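Local coordinates for protein HemO (Neisseria meningitidis, PDB 1J77) that binds heme and probably opens its porphyrin ring oxidatively, as a heme oxygenase, at residues N41-K44 / F45-Q49; Y184-V187 / L188-T191. All blocks are in the same frame, centred on the assembly; numbering follows the deposited sequence.

Contact 1 of 2, residues N41-K44 / F45-Q49; sequences NYIK and FLKLQ
The carbonyl O of Tyr42 takes the backbone N-H of Leu46 at 2.8 Å between O and N, the shortest of four i to i+4 bonds here. Its N-H...O angle is 160°. Phe45 N bonds to Asn41 O, Lys47 N to Ile43 O and Leu48 N to Lys44 O in the same way. These four bonds are the regular alpha-helical pattern, which sets the side chains of residues i and i+4 next to each other.

On this frame the Tyr42 ring lies across Leu46. Tyr42 CG stands opposite the backbone N (chi1 -172°), which swings the ring along the helix toward the next turn. Leu46 CG then sits above the ring in an off-centre CH-pi contact, 4.3 Å from the centroid of the Tyr42 ring and 30° off its normal. Both methyls help: Leu46 CD1 comes to 3.8 Å from Tyr42 CE2, and Leu46 CD2 lies near Tyr42 OH. The hydroxyl itself is hydrogen-bonded to Gly138 O, and Tyr133 stacks on the ring.

Phe45 comes at a slant to the CE1 rim of the Tyr42 ring, on the same side of its plane as Leu46, with 4.0 Å from Tyr42 CE1 to Phe45 CD2. One face of the Phe45 ring carries Gln49 CG, 3.6 Å above its plane and toward the rim.

Around the helix, the extended chain of Lys47 runs back over Ile43. Lys47 CE touches Ile43 CG2 at 3.5 Å, so the aliphatic part of the lysine packs on the isoleucine methyl.

The apolar side is pressed against neighbouring helices: Leu46 on helix 78-87, Phe45 on helix 122-129 and Tyr184. This is the i to i+4 pattern of an amphipathic alpha-helix, here helix 39-60 in the all-helical heme oxygenase fold.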
ATOM      1  N   ASN A  41       6.883 -17.962  -3.178  1.00 24.50           N
ATOM      2  CA  ASN A  41       5.694 -17.133  -3.051  1.00 23.18           C
ATOM      3  C   ASN A  41       5.974 -15.779  -2.360  1.00 23.67           C
ATOM      4  O   ASN A  41       5.301 -14.780  -2.693  1.00 23.02           O
ATOM      5  CB  ASN A  41       4.563 -17.905  -2.375  1.00 23.53           C
ATOM      6  CG  ASN A  41       3.710 -18.643  -3.364  1.00 23.92           C
ATOM      7  OD1 ASN A  41       4.141 -19.003  -4.462  1.00 26.41           O
ATOM      8  ND2 ASN A  41       2.439 -18.808  -3.004  1.00 27.56           N
ATOM      9  N   TYR A  42       6.899 -15.727  -1.415  1.00 22.03           N
ATOM     10  CA  TYR A  42       7.216 -14.453  -0.739  1.00 22.25           C
ATOM     11  C   TYR A  42       7.826 -13.515  -1.760  1.00 22.12           C
ATOM     12  O   TYR A  42       7.585 -12.279  -1.709  1.00 21.55           O
ATOM     13  CB  TYR A  42       8.164 -14.607   0.466  1.00 23.44           C
ATOM     14  CG  TYR A  42       8.329 -13.344   1.269  1.00 23.35           C
ATOM     15  CD1 TYR A  42       7.281 -12.804   1.991  1.00 25.82           C
ATOM     16  CD2 TYR A  42       9.556 -12.661   1.314  1.00 22.30           C
ATOM     17  CE1 TYR A  42       7.435 -11.659   2.752  1.00 25.14           C
ATOM     18  CE2 TYR A  42       9.713 -11.551   2.066  1.00 23.98           C
ATOM     19  CZ  TYR A  42       8.669 -11.027   2.771  1.00 24.66           C
ATOM     20  OH  TYR A  42       8.815  -9.864   3.464  1.00 25.64           O
ATOM     21  N   ILE A  43       8.597 -14.054  -2.695  1.00 23.04           N
ATOM     22  CA  ILE A  43       9.198 -13.204  -3.730  1.00 22.82           C
ATOM     23  C   ILE A  43       8.091 -12.650  -4.622  1.00 21.76           C
ATOM     24  O   ILE A  43       8.129 -11.477  -5.022  1.00 20.66           O
ATOM     25  CB  ILE A  43      10.302 -13.980  -4.506  1.00 24.47           C
ATOM     26  CG1 ILE A  43      11.565 -14.033  -3.648  1.00 25.27           C
ATOM     27  CG2 ILE A  43      10.549 -13.328  -5.812  1.00 24.56           C
ATOM     28  CD1 ILE A  43      12.625 -15.033  -4.104  1.00 25.80           C
ATOM     29  N   LYS A  44       7.081 -13.446  -4.901  1.00 21.73           N
ATOM     30  CA  LYS A  44       5.932 -12.953  -5.664  1.00 21.40           C
ATOM     31  C   LYS A  44       5.263 -11.792  -4.941  1.00 20.90           C
ATOM     32  O   LYS A  44       4.861 -10.789  -5.570  1.00 21.58           O
ATOM     33  CB  LYS A  44       4.935 -14.082  -5.867  0.60 21.45           C
ATOM     34  CG  LYS A  44       5.609 -15.458  -6.164  0.60 23.90           C
ATOM     35  CD  LYS A  44       4.549 -16.518  -6.479  0.60 25.98           C
ATOM     36  CE  LYS A  44       5.120 -17.797  -6.996  0.60 26.19           C
ATOM     37  NZ  LYS A  44       4.117 -18.438  -7.864  0.60 28.07           N
ATOM     38  N   PHE A  45       5.166 -11.903  -3.646  1.00 19.81           N
ATOM     39  CA  PHE A  45       4.594 -10.874  -2.822  1.00 19.87           C
ATOM     40  C   PHE A  45       5.458  -9.625  -2.889  1.00 19.57           C
ATOM     41  O   PHE A  45       4.960  -8.522  -2.998  1.00 20.28           O
ATOM     42  CB  PHE A  45       4.442 -11.356  -1.387  1.00 19.91           C
ATOM     43  CG  PHE A  45       3.887 -10.351  -0.482  1.00 20.63           C
ATOM     44  CD1 PHE A  45       2.586  -9.951  -0.657  1.00 22.27           C
ATOM     45  CD2 PHE A  45       4.650  -9.772   0.531  1.00 21.43           C
ATOM     46  CE1 PHE A  45       2.057  -8.968   0.128  1.00 22.63           C
ATOM     47  CE2 PHE A  45       4.101  -8.794   1.342  1.00 23.27           C
ATOM     48  CZ  PHE A  45       2.796  -8.437   1.153  1.00 21.62           C
ATOM     49  N   LEU A  46       6.768  -9.799  -2.742  1.00 18.73           N
ATOM     50  CA  LEU A  46       7.655  -8.649  -2.810  1.00 18.73           C
ATOM     51  C   LEU A  46       7.560  -7.963  -4.176  1.00 18.42           C
ATOM     52  O   LEU A  46       7.677  -6.713  -4.257  1.00 19.25           O
ATOM     53  CB  LEU A  46       9.096  -9.105  -2.538  1.00 18.59           C
ATOM     54  CG  LEU A  46       9.496  -9.433  -1.096  1.00 19.31           C
ATOM     55  CD1 LEU A  46      10.986  -9.757  -1.039  1.00 20.61           C
ATOM     56  CD2 LEU A  46       9.186  -8.416  -0.076  1.00 20.37           C
ATOM     57  N   LYS A  47       7.429  -8.722  -5.254  1.00 18.40           N
ATOM     58  CA  LYS A  47       7.289  -8.155  -6.613  1.00 18.80           C
ATOM     59  C   LYS A  47       6.022  -7.275  -6.695  1.00 18.53           C
ATOM     60  O   LYS A  47       6.067  -6.121  -7.159  1.00 19.35           O
ATOM     61  CB  LYS A  47       7.380  -9.229  -7.724  1.00 20.55           C
ATOM     62  CG  LYS A  47       8.753  -9.782  -7.859  1.00 21.83           C
ATOM     63  CD  LYS A  47       8.735 -10.963  -8.740  1.00 23.45           C
ATOM     64  CE  LYS A  47      10.154 -11.558  -8.849  1.00 24.97           C
ATOM     65  NZ  LYS A  47      10.158 -12.678  -9.840  1.00 27.57           N
ATOM     66  N   LEU A  48       4.914  -7.789  -6.194  1.00 17.80           N
ATOM     67  CA  LEU A  48       3.669  -7.070  -6.135  1.00 17.19           C
ATOM     68  C   LEU A  48       3.835  -5.768  -5.321  1.00 16.48           C
ATOM     69  O   LEU A  48       3.445  -4.688  -5.797  1.00 16.83           O
ATOM     70  CB  LEU A  48       2.577  -7.975  -5.564  1.00 17.44           C
ATOM     71  CG  LEU A  48       1.427  -7.293  -4.814  1.00 17.15           C
ATOM     72  CD1 LEU A  48       0.604  -6.537  -5.816  1.00 18.43           C
ATOM     73  CD2 LEU A  48       0.618  -8.390  -4.053  1.00 18.29           C
ATOM     74  N   GLN A  49       4.435  -5.874  -4.133  1.00 16.36           N
ATOM     75  CA  GLN A  49       4.676  -4.721  -3.291  1.00 16.07           C
ATOM     76  C   GLN A  49       5.566  -3.709  -4.035  1.00 17.70           C
ATOM     77  O   GLN A  49       5.351  -2.493  -3.928  1.00 17.93           O
ATOM     78  CB  GLN A  49       5.333  -5.142  -1.954  1.00 17.38           C
ATOM     79  CG  GLN A  49       4.482  -6.014  -1.038  1.00 16.91           C
ATOM     80  CD  GLN A  49       3.494  -5.201  -0.258  1.00 17.97           C
ATOM     81  OE1 GLN A  49       3.693  -4.919   0.941  1.00 21.80           O
ATOM     82  NE2 GLN A  49       2.397  -4.815  -0.913  1.00 17.58           N
TER

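Contact 2 of 2, residues Y184-V187 / L188-T191; sequences YKVV and LRET. With HEM (protoporphyrin IX containing Fe), chain B.
Lys185 and Arg189 cross at a slant, one turn apart on helix 167-192 of the all-helical heme oxygenase fold. Lys185 CB lies over one face of the Arg189 guanidinium, 3.6 Å above its plane and toward the rim. Arg189 is extended from CG to NE and folds back along the helix over Lys185. The lysine bends at chi3 (-74°), which brings Lys185 NZ to 4.1 Å from Arg189 NH2. Glu199 OE1 forms salt bridges with both Lys185 NZ and Arg189 NH2. Lys185 NZ also bonds to Ser25 OG, and Arg189 NE to Ala198 O. Water 1 sits at the guanidinium edge, in its plane, and accepts from Arg189 NH2 at 2.9 Å; its bond from Lys185 NZ is weak.

Tyr184 turns toward the heme. One face of its ring receives the heme methyl CMC, which is 3.4 Å from Tyr184 CZ. Phe52 meets this tyrosine edge-to-face. Leu188 only brushes the ring at a slant, with Leu188 CD1 4.4 Å from Tyr184 CE2.

Val186 and Glu190 run side by side in the same direction. Val186 CG1 is 3.8 Å from Glu190 OE2, a carboxylate oxygen that also has a long, weak ion pair with Lys97.

Val187 and Thr191 are likewise side by side. Thr191 OG1 stands beside its own backbone N (chi1 -56°), which turns the hydroxyl back to the preceding turn. Val187 O is gripped twice, by Thr191 N at 2.9 Å and by Thr191 OG1 at an unusually short 2.5 Å, from opposite faces of its carbonyl plane.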
ATOM      1  N   TYR A 184      -3.892  -2.506  -7.074  1.00 13.89           N
ATOM      2  CA  TYR A 184      -3.212  -3.504  -6.275  1.00 13.54           C
ATOM      3  C   TYR A 184      -3.654  -4.911  -6.618  1.00 13.56           C
ATOM      4  O   TYR A 184      -2.803  -5.782  -6.808  1.00 15.13           O
ATOM      5  CB  TYR A 184      -3.373  -3.251  -4.794  1.00 12.60           C
ATOM      6  CG  TYR A 184      -2.416  -4.047  -3.905  1.00 13.54           C
ATOM      7  CD1 TYR A 184      -1.175  -3.585  -3.547  1.00 15.17           C
ATOM      8  CD2 TYR A 184      -2.751  -5.292  -3.433  1.00 13.42           C
ATOM      9  CE1 TYR A 184      -0.306  -4.320  -2.762  1.00 14.77           C
ATOM     10  CE2 TYR A 184      -1.894  -6.023  -2.643  1.00 15.93           C
ATOM     11  CZ  TYR A 184      -0.707  -5.536  -2.273  1.00 15.09           C
ATOM     12  OH  TYR A 184       0.155  -6.283  -1.520  1.00 17.91           O
ATOM     13  N   LYS A 185      -4.953  -5.123  -6.754  1.00 13.88           N
ATOM     14  CA  LYS A 185      -5.420  -6.458  -7.094  1.00 14.25           C
ATOM     15  C   LYS A 185      -5.099  -6.839  -8.542  1.00 14.69           C
ATOM     16  O   LYS A 185      -4.838  -8.001  -8.804  1.00 16.09           O
ATOM     17  CB  LYS A 185      -6.911  -6.587  -6.848  1.00 15.18           C
ATOM     18  CG  LYS A 185      -7.300  -6.457  -5.369  1.00 16.15           C
ATOM     19  CD  LYS A 185      -8.736  -6.901  -5.009  1.00 17.32           C
ATOM     20  CE  LYS A 185      -9.752  -5.924  -5.452  1.00 19.24           C
ATOM     21  NZ  LYS A 185     -11.161  -6.408  -5.178  1.00 18.66           N
ATOM     22  N   VAL A 186      -5.152  -5.907  -9.487  1.00 16.53           N
ATOM     23  CA  VAL A 186      -4.741  -6.218 -10.870  1.00 17.02           C
ATOM     24  C   VAL A 186      -3.296  -6.739 -10.852  1.00 17.65           C
ATOM     25  O   VAL A 186      -2.995  -7.802 -11.464  1.00 19.06           O
ATOM     26  CB  VAL A 186      -4.821  -4.975 -11.803  1.00 17.56           C
ATOM     27  CG1 VAL A 186      -4.043  -5.212 -13.112  1.00 18.61           C
ATOM     28  CG2 VAL A 186      -6.258  -4.572 -12.034  1.00 18.90           C
ATOM     29  N   VAL A 187      -2.399  -6.057 -10.166  1.00 17.13           N
ATOM     30  CA  VAL A 187      -1.013  -6.473 -10.074  1.00 17.31           C
ATOM     31  C   VAL A 187      -0.859  -7.854  -9.391  1.00 17.07           C
ATOM     32  O   VAL A 187      -0.078  -8.703  -9.847  1.00 18.81           O
ATOM     33  CB  VAL A 187      -0.129  -5.398  -9.398  1.00 18.85           C
ATOM     34  CG1 VAL A 187       1.274  -5.887  -9.258  1.00 18.82           C
ATOM     35  CG2 VAL A 187      -0.213  -4.102 -10.190  1.00 19.95           C
ATOM     36  N   LEU A 188      -1.577  -8.053  -8.290  1.00 16.18           N
ATOM     37  CA  LEU A 188      -1.535  -9.288  -7.542  1.00 16.52           C
ATOM     38  C   LEU A 188      -1.930 -10.428  -8.469  1.00 17.79           C
ATOM     39  O   LEU A 188      -1.236 -11.445  -8.533  1.00 18.26           O
ATOM     40  CB  LEU A 188      -2.465  -9.157  -6.326  1.00 15.20           C
ATOM     41  CG  LEU A 188      -2.545 -10.356  -5.380  1.00 15.88           C
ATOM     42  CD1 LEU A 188      -3.199  -9.931  -4.079  1.00 14.35           C
ATOM     43  CD2 LEU A 188      -3.243 -11.600  -5.912  1.00 16.12           C
ATOM     44  N   ARG A 189      -3.029 -10.251  -9.185  1.00 16.96           N
ATOM     45  CA  ARG A 189      -3.496 -11.317 -10.099  1.00 18.43           C
ATOM     46  C   ARG A 189      -2.484 -11.642 -11.201  1.00 19.83           C
ATOM     47  O   ARG A 189      -2.212 -12.813 -11.529  1.00 21.29           O
ATOM     48  CB  ARG A 189      -4.826 -10.953 -10.695  1.00 18.28           C
ATOM     49  CG  ARG A 189      -5.995 -10.824  -9.774  1.00 18.01           C
ATOM     50  CD  ARG A 189      -7.125  -9.975 -10.346  1.00 18.88           C
ATOM     51  NE  ARG A 189      -8.231  -9.743  -9.442  1.00 18.52           N
ATOM     52  CZ  ARG A 189      -8.921  -8.606  -9.330  1.00 18.82           C
ATOM     53  NH1 ARG A 189      -8.611  -7.537 -10.079  1.00 18.83           N
ATOM     54  NH2 ARG A 189      -9.877  -8.497  -8.430  1.00 18.75           N
ATOM     55  N   GLU A 190      -1.938 -10.630 -11.819  1.00 20.96           N
ATOM     56  CA  GLU A 190      -0.992 -10.889 -12.894  1.00 21.73           C
ATOM     57  C   GLU A 190       0.190 -11.621 -12.320  1.00 21.93           C
ATOM     58  O   GLU A 190       0.701 -12.631 -12.895  1.00 24.82           O
ATOM     59  CB  GLU A 190      -0.563  -9.557 -13.560  1.00 22.03           C
ATOM     60  CG  GLU A 190      -1.702  -8.881 -14.292  1.00 25.57           C
ATOM     61  CD  GLU A 190      -1.232  -7.829 -15.287  1.00 30.17           C
ATOM     62  OE1 GLU A 190       0.008  -7.765 -15.516  1.00 32.33           O
ATOM     63  OE2 GLU A 190      -2.104  -7.085 -15.813  1.00 30.67           O
ATOM     64  N   THR A 191       0.641 -11.194 -11.157  1.00 21.78           N
ATOM     65  CA  THR A 191       1.805 -11.723 -10.526  1.00 22.11           C
ATOM     66  C   THR A 191       1.654 -13.189 -10.039  1.00 22.34           C
ATOM     67  O   THR A 191       2.556 -13.949 -10.183  1.00 24.46           O
ATOM     68  CB  THR A 191       2.151 -10.815  -9.397  1.00 22.11           C
ATOM     69  OG1 THR A 191       2.316  -9.500  -9.941  1.00 23.06           O
ATOM     70  CG2 THR A 191       3.526 -11.139  -8.759  1.00 21.34           C
TER
HETATM   71  CHA HEM B 300      -5.652  -0.564   7.706  1.00 21.93           C
HETATM   72  CHB HEM B 300      -4.926  -5.351   7.752  1.00 21.71           C
HETATM   73  CHC HEM B 300      -3.234  -5.121   3.182  1.00 20.05           C
HETATM   74  CHD HEM B 300      -4.428  -0.398   2.997  1.00 19.34           C
HETATM   75  C1A HEM B 300      -5.510  -1.859   8.142  1.00 22.53           C
HETATM   76  C2A HEM B 300      -5.684  -2.336   9.532  1.00 24.44           C
HETATM   77  C3A HEM B 300      -5.479  -3.651   9.509  1.00 23.29           C
HETATM   78  C4A HEM B 300      -5.186  -4.072   8.147  1.00 21.84           C
HETATM   79  CMA HEM B 300      -5.553  -4.596  10.735  1.00 26.04           C
HETATM   80  CAA HEM B 300      -5.977  -1.517  10.823  0.70 25.13           C
HETATM   81  CBA HEM B 300      -4.648  -1.208  11.514  0.70 27.00           C
HETATM   82  CGA HEM B 300      -4.826  -0.285  12.704  0.70 26.47           C
HETATM   83  O1A HEM B 300      -5.886   0.404  12.774  0.70 28.59           O
HETATM   84  O2A HEM B 300      -3.909  -0.268  13.578  0.70 28.76           O
HETATM   85  C1B HEM B 300      -4.397  -5.722   6.525  1.00 21.71           C
HETATM   86  C2B HEM B 300      -3.979  -7.050   6.172  1.00 21.95           C
HETATM   87  C3B HEM B 300      -3.535  -7.009   4.883  1.00 19.45           C
HETATM   88  C4B HEM B 300      -3.605  -5.617   4.441  1.00 20.33           C
HETATM   89  CMB HEM B 300      -4.079  -8.231   7.172  1.00 24.03           C
HETATM   90  CAB HEM B 300      -2.933  -8.145   4.054  1.00 20.92           C
HETATM   91  CBB HEM B 300      -3.364  -9.397   4.175  1.00 22.12           C
HETATM   92  C1C HEM B 300      -3.360  -3.821   2.771  1.00 17.87           C
HETATM   93  C2C HEM B 300      -2.890  -3.277   1.498  1.00 19.32           C
HETATM   94  C3C HEM B 300      -3.280  -1.994   1.434  1.00 19.45           C
HETATM   95  C4C HEM B 300      -3.899  -1.625   2.678  1.00 19.35           C
HETATM   96  CMC HEM B 300      -2.217  -4.124   0.409  1.00 21.90           C
HETATM   97  CAC HEM B 300      -3.066  -0.992   0.308  1.00 21.90           C
HETATM   98  CBC HEM B 300      -2.799  -1.428  -0.920  1.00 25.59           C
HETATM   99  C1D HEM B 300      -4.864  -0.060   4.239  1.00 19.10           C
HETATM  100  C2D HEM B 300      -5.315   1.270   4.558  1.00 18.06           C
HETATM  101  C3D HEM B 300      -5.717   1.231   5.999  1.00 20.10           C
HETATM  102  C4D HEM B 300      -5.450  -0.125   6.413  1.00 21.03           C
HETATM  103  CMD HEM B 300      -5.374   2.452   3.589  1.00 18.84           C
HETATM  104  CAD HEM B 300      -6.212   2.375   6.885  1.00 22.64           C
HETATM  105  CBD HEM B 300      -7.666   2.256   7.234  1.00 22.18           C
HETATM  106  CGD HEM B 300      -7.979   3.521   8.001  1.00 25.59           C
HETATM  107  O1D HEM B 300      -8.314   4.534   7.341  1.00 23.73           O
HETATM  108  O2D HEM B 300      -7.955   3.492   9.271  1.00 28.65           O
HETATM  109  NA  HEM B 300      -5.199  -2.940   7.350  1.00 20.91           N
HETATM  110  NB  HEM B 300      -4.194  -4.886   5.437  1.00 20.54           N
HETATM  111  NC  HEM B 300      -3.940  -2.783   3.440  1.00 17.75           N
HETATM  112  ND  HEM B 300      -4.952  -0.901   5.357  1.00 20.32           N
HETATM  113 FE   HEM B 300      -4.681  -2.887   5.376  1.00 19.42          FE
HETATM  114  O   HOH W   1     -11.496  -6.097  -8.539  1.00 36.24           O
HETATM  115  O   HOH W   2      -2.852  -2.454   5.907  1.00 31.79           O

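Contacts 1 and 2 lie on two different helices, 39-60 and 167-192, that pack against each other beside the heme. Their centres are about 11 Å apart. Leu48 joins them twice: its CD1 is 3.6 Å from Val187 CG1, and its CD2 is 3.3 Å from Tyr184 OH. Further along, Lys44 O is 3.5 Å from Thr191 CG2. Gln49 NE2 approaches Tyr184 OH to 2.7 Å. Tyr184 touches both the heme methyl and contact 1, so it connects the two. The Phe45 side chain is about 6 Å from the heme. The side chains of Phe45 and Tyr184 lie about 11 Å and 9 Å from that of His23, the axial iron ligand.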